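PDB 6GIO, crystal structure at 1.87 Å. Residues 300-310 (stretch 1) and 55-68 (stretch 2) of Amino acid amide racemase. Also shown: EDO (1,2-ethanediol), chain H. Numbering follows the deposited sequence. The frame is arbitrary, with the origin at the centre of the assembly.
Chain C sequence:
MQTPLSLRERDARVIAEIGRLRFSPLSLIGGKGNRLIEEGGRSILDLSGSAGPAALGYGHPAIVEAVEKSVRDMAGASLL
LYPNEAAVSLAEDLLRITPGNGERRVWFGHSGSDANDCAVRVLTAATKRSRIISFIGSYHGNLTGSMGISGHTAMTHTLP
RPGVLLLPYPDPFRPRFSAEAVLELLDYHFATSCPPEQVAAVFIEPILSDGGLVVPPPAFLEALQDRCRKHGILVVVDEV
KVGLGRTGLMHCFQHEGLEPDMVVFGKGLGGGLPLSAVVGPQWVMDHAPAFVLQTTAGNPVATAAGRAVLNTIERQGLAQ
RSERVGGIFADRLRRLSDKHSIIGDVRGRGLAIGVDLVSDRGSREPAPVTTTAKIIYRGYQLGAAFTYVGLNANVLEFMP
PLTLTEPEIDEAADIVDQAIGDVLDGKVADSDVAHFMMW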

# COMPACT_ATOMS: atom_id res chain seq x y z
N PRO C 300 13.80 -3.46 0.65
CA PRO C 300 14.86 -3.71 -0.31
C PRO C 300 14.48 -4.61 -1.49
O PRO C 300 15.15 -4.56 -2.54
CB PRO C 300 15.93 -4.35 0.54
CG PRO C 300 15.24 -4.92 1.72
CD PRO C 300 14.12 -3.96 1.99
N VAL C 301 13.42 -5.41 -1.34
CA VAL C 301 12.99 -6.32 -2.40
C VAL C 301 12.26 -5.58 -3.53
O VAL C 301 12.64 -5.69 -4.70
CB VAL C 301 12.11 -7.43 -1.83
CG1 VAL C 301 11.63 -8.36 -2.93
CG2 VAL C 301 12.90 -8.22 -0.78
N ALA C 302 11.25 -4.78 -3.17
CA ALA C 302 10.47 -4.04 -4.12
C ALA C 302 11.36 -3.02 -4.77
O ALA C 302 11.26 -2.86 -5.98
CB ALA C 302 9.30 -3.36 -3.43
N THR C 303 12.22 -2.34 -3.99
CA THR C 303 13.09 -1.29 -4.59
C THR C 303 14.15 -1.88 -5.51
O THR C 303 14.45 -1.28 -6.54
CB THR C 303 13.74 -0.33 -3.57
OG1 THR C 303 14.49 -1.05 -2.60
CG2 THR C 303 12.68 0.45 -2.84
N ALA C 304 14.68 -3.06 -5.17
CA ALA C 304 15.58 -3.74 -6.09
C ALA C 304 14.87 -4.06 -7.44
O ALA C 304 15.45 -3.85 -8.51
CB ALA C 304 16.19 -5.01 -5.47
N ALA C 305 13.62 -4.55 -7.39
CA ALA C 305 12.87 -4.81 -8.61
C ALA C 305 12.74 -3.52 -9.45
O ALA C 305 12.88 -3.51 -10.67
CB ALA C 305 11.50 -5.41 -8.30
N GLY C 306 12.48 -2.41 -8.78
CA GLY C 306 12.36 -1.13 -9.49
C GLY C 306 13.65 -0.69 -10.17
O GLY C 306 13.63 -0.09 -11.25
N ARG C 307 14.78 -0.97 -9.53
CA ARG C 307 16.07 -0.62 -10.13
C ARG C 307 16.25 -1.42 -11.41
O ARG C 307 16.72 -0.88 -12.40
CB ARG C 307 17.23 -0.88 -9.18
CG ARG C 307 17.24 0.03 -8.00
CD ARG C 307 18.63 0.16 -7.46
NE ARG C 307 19.40 1.03 -8.33
CZ ARG C 307 20.71 0.92 -8.54
NH1 ARG C 307 21.43 -0.05 -7.96
NH2 ARG C 307 21.31 1.77 -9.34
N ALA C 308 15.87 -2.71 -11.37
CA ALA C 308 15.96 -3.57 -12.53
C ALA C 308 15.04 -3.08 -13.63
O ALA C 308 15.39 -3.09 -14.81
CB ALA C 308 15.63 -5.03 -12.17
N VAL C 309 13.86 -2.61 -13.27
CA VAL C 309 12.95 -2.06 -14.29
C VAL C 309 13.58 -0.85 -15.00
O VAL C 309 13.70 -0.79 -16.23
CB VAL C 309 11.57 -1.73 -13.69
CG1 VAL C 309 10.77 -0.87 -14.64
CG2 VAL C 309 10.79 -3.02 -13.37
N LEU C 310 13.97 0.14 -14.22
CA LEU C 310 14.57 1.35 -14.79
C LEU C 310 15.82 1.02 -15.57
O LEU C 310 16.03 1.55 -16.65
CB LEU C 310 14.92 2.35 -13.68
CG LEU C 310 13.78 2.91 -12.83
CD1 LEU C 310 14.32 4.08 -12.03
CD2 LEU C 310 12.61 3.36 -13.67
C1 EDO H . 8.61 -9.76 -13.49
O1 EDO H . 8.93 -10.18 -14.83
C2 EDO H . 9.14 -10.75 -12.47
O2 EDO H . 8.50 -12.03 -12.70
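Stretch 2 55-68: ALGYGHPAIVEAVE

Stretch 2 (55-68) is non-helical up to His 60 and helical from Pro 61; this helix lies against helix 300-310 nearly antiparallel, with axes 8.1 Å apart at closest approach and a crossing angle of 152°. No hydrogen bond joins the two stretches, and the contact is mostly apolar packing, with alanines at its centre. Ala 55 and Leu 56 point their CB toward helix 300-310; Leu 56 brings CD1 to 4.3 Å from Val 309 CG2. Gly 57 and Gly 59 have positive phi, and the chain turns through Tyr 58 beyond reach of the partner helix. Here 1,2-ethanediol O1 donates to Gly 57 O (2.9 Å) and accepts from His 60 N (2.9 Å), while Gly 59 N donates to O2 (3.0 Å). His 60 caps the helix, its ND1 accepting from Ala 62 N at 3.1 Å. Ala 62 O lies 3.4 Å from Ala 308 CB. Ile 63 (m, t) reaches Val 309 CG2 with CD1 (3.8 Å) and Ala 305 CB with CG2 (4.3 Å). Val 64 points away. Ala 66 faces the partner, its CB 3.5 Å from Ala 304 O and 4.1 Å from Ala 308 CB; methyl-sized side chains permit this close approach. Val 67 (t) sets CG2 4.1 Å from Ala 305 CB and CG1 4.4 Å from Val 301 CG1. Glu 68 points away.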

# COMPACT_ATOMS: atom_id res chain seq x y z
N ALA C 55 5.63 -4.34 -16.67
CA ALA C 55 6.27 -3.55 -17.72
C ALA C 55 7.25 -4.39 -18.56
O ALA C 55 7.38 -4.16 -19.78
CB ALA C 55 7.03 -2.36 -17.11
N LEU C 56 7.92 -5.34 -17.91
CA LEU C 56 8.87 -6.24 -18.58
C LEU C 56 8.28 -7.65 -18.70
O LEU C 56 9.03 -8.61 -18.94
CB LEU C 56 10.19 -6.32 -17.81
CG LEU C 56 10.85 -4.95 -17.59
CD1 LEU C 56 12.20 -5.12 -16.90
CD2 LEU C 56 11.00 -4.21 -18.89
N GLY C 57 6.98 -7.79 -18.53
CA GLY C 57 6.37 -9.11 -18.68
C GLY C 57 6.57 -9.90 -17.41
O GLY C 57 6.67 -9.30 -16.34
N TYR C 58 6.66 -11.22 -17.56
CA TYR C 58 6.60 -12.17 -16.47
C TYR C 58 7.86 -13.05 -16.54
O TYR C 58 8.24 -13.52 -17.60
CB TYR C 58 5.27 -12.98 -16.60
CG TYR C 58 4.06 -12.04 -16.61
CD1 TYR C 58 3.59 -11.47 -15.45
CD2 TYR C 58 3.42 -11.69 -17.79
CE1 TYR C 58 2.51 -10.57 -15.44
CE2 TYR C 58 2.35 -10.79 -17.80
CZ TYR C 58 1.90 -10.23 -16.61
OH TYR C 58 0.82 -9.35 -16.60
N GLY C 59 8.50 -13.27 -15.40
CA GLY C 59 9.73 -14.03 -15.31
C GLY C 59 10.92 -13.32 -15.94
O GLY C 59 11.90 -13.95 -16.29
N HIS C 60 10.85 -12.01 -16.10
CA HIS C 60 11.93 -11.32 -16.79
C HIS C 60 13.23 -11.48 -15.95
O HIS C 60 13.24 -11.19 -14.75
CB HIS C 60 11.61 -9.84 -17.00
CG HIS C 60 12.62 -9.15 -17.85
ND1 HIS C 60 13.86 -8.76 -17.36
CD2 HIS C 60 12.61 -8.82 -19.16
CE1 HIS C 60 14.55 -8.21 -18.34
NE2 HIS C 60 13.82 -8.25 -19.45
N PRO C 61 14.32 -11.92 -16.59
CA PRO C 61 15.56 -12.22 -15.85
C PRO C 61 16.14 -11.08 -15.01
O PRO C 61 16.71 -11.36 -13.96
CB PRO C 61 16.57 -12.69 -16.95
CG PRO C 61 15.89 -12.51 -18.26
CD PRO C 61 14.40 -12.35 -18.00
N ALA C 62 16.04 -9.82 -15.43
CA ALA C 62 16.59 -8.72 -14.62
C ALA C 62 15.81 -8.61 -13.30
O ALA C 62 16.38 -8.38 -12.23
CB ALA C 62 16.54 -7.40 -15.38
N ILE C 63 14.50 -8.79 -13.38
CA ILE C 63 13.66 -8.63 -12.20
C ILE C 63 13.82 -9.86 -11.33
O ILE C 63 13.98 -9.74 -10.10
CB ILE C 63 12.19 -8.40 -12.57
CG1 ILE C 63 12.08 -7.02 -13.24
CG2 ILE C 63 11.31 -8.48 -11.34
CD1 ILE C 63 10.74 -6.81 -13.87
N VAL C 64 13.83 -11.04 -11.96
CA VAL C 64 14.08 -12.29 -11.23
C VAL C 64 15.41 -12.18 -10.42
O VAL C 64 15.42 -12.39 -9.21
CB VAL C 64 14.12 -13.50 -12.17
CG1 VAL C 64 14.70 -14.70 -11.48
CG2 VAL C 64 12.72 -13.82 -12.65
N GLU C 65 16.50 -11.81 -11.09
CA GLU C 65 17.78 -11.63 -10.40
C GLU C 65 17.71 -10.65 -9.22
O GLU C 65 18.21 -10.96 -8.16
CB GLU C 65 18.91 -11.22 -11.36
N ALA C 66 17.15 -9.45 -9.41
CA ALA C 66 17.10 -8.45 -8.32
C ALA C 66 16.30 -8.96 -7.12
O ALA C 66 16.70 -8.78 -5.99
CB ALA C 66 16.52 -7.12 -8.81
N VAL C 67 15.18 -9.62 -7.41
CA VAL C 67 14.32 -10.18 -6.38
C VAL C 67 15.03 -11.33 -5.64
O VAL C 67 15.00 -11.39 -4.39
CB VAL C 67 12.93 -10.57 -6.98
CG1 VAL C 67 12.08 -11.38 -6.03
CG2 VAL C 67 12.18 -9.30 -7.37
N GLU C 68 15.70 -12.21 -6.38
CA GLU C 68 16.41 -13.33 -5.74
C GLU C 68 17.51 -12.84 -4.81
O GLU C 68 17.58 -13.28 -3.66
CB GLU C 68 17.05 -14.23 -6.76
CG GLU C 68 16.07 -15.15 -7.41
CD GLU C 68 16.70 -15.91 -8.55
OE1 GLU C 68 17.70 -15.40 -9.16
OE2 GLU C 68 16.20 -17.03 -8.81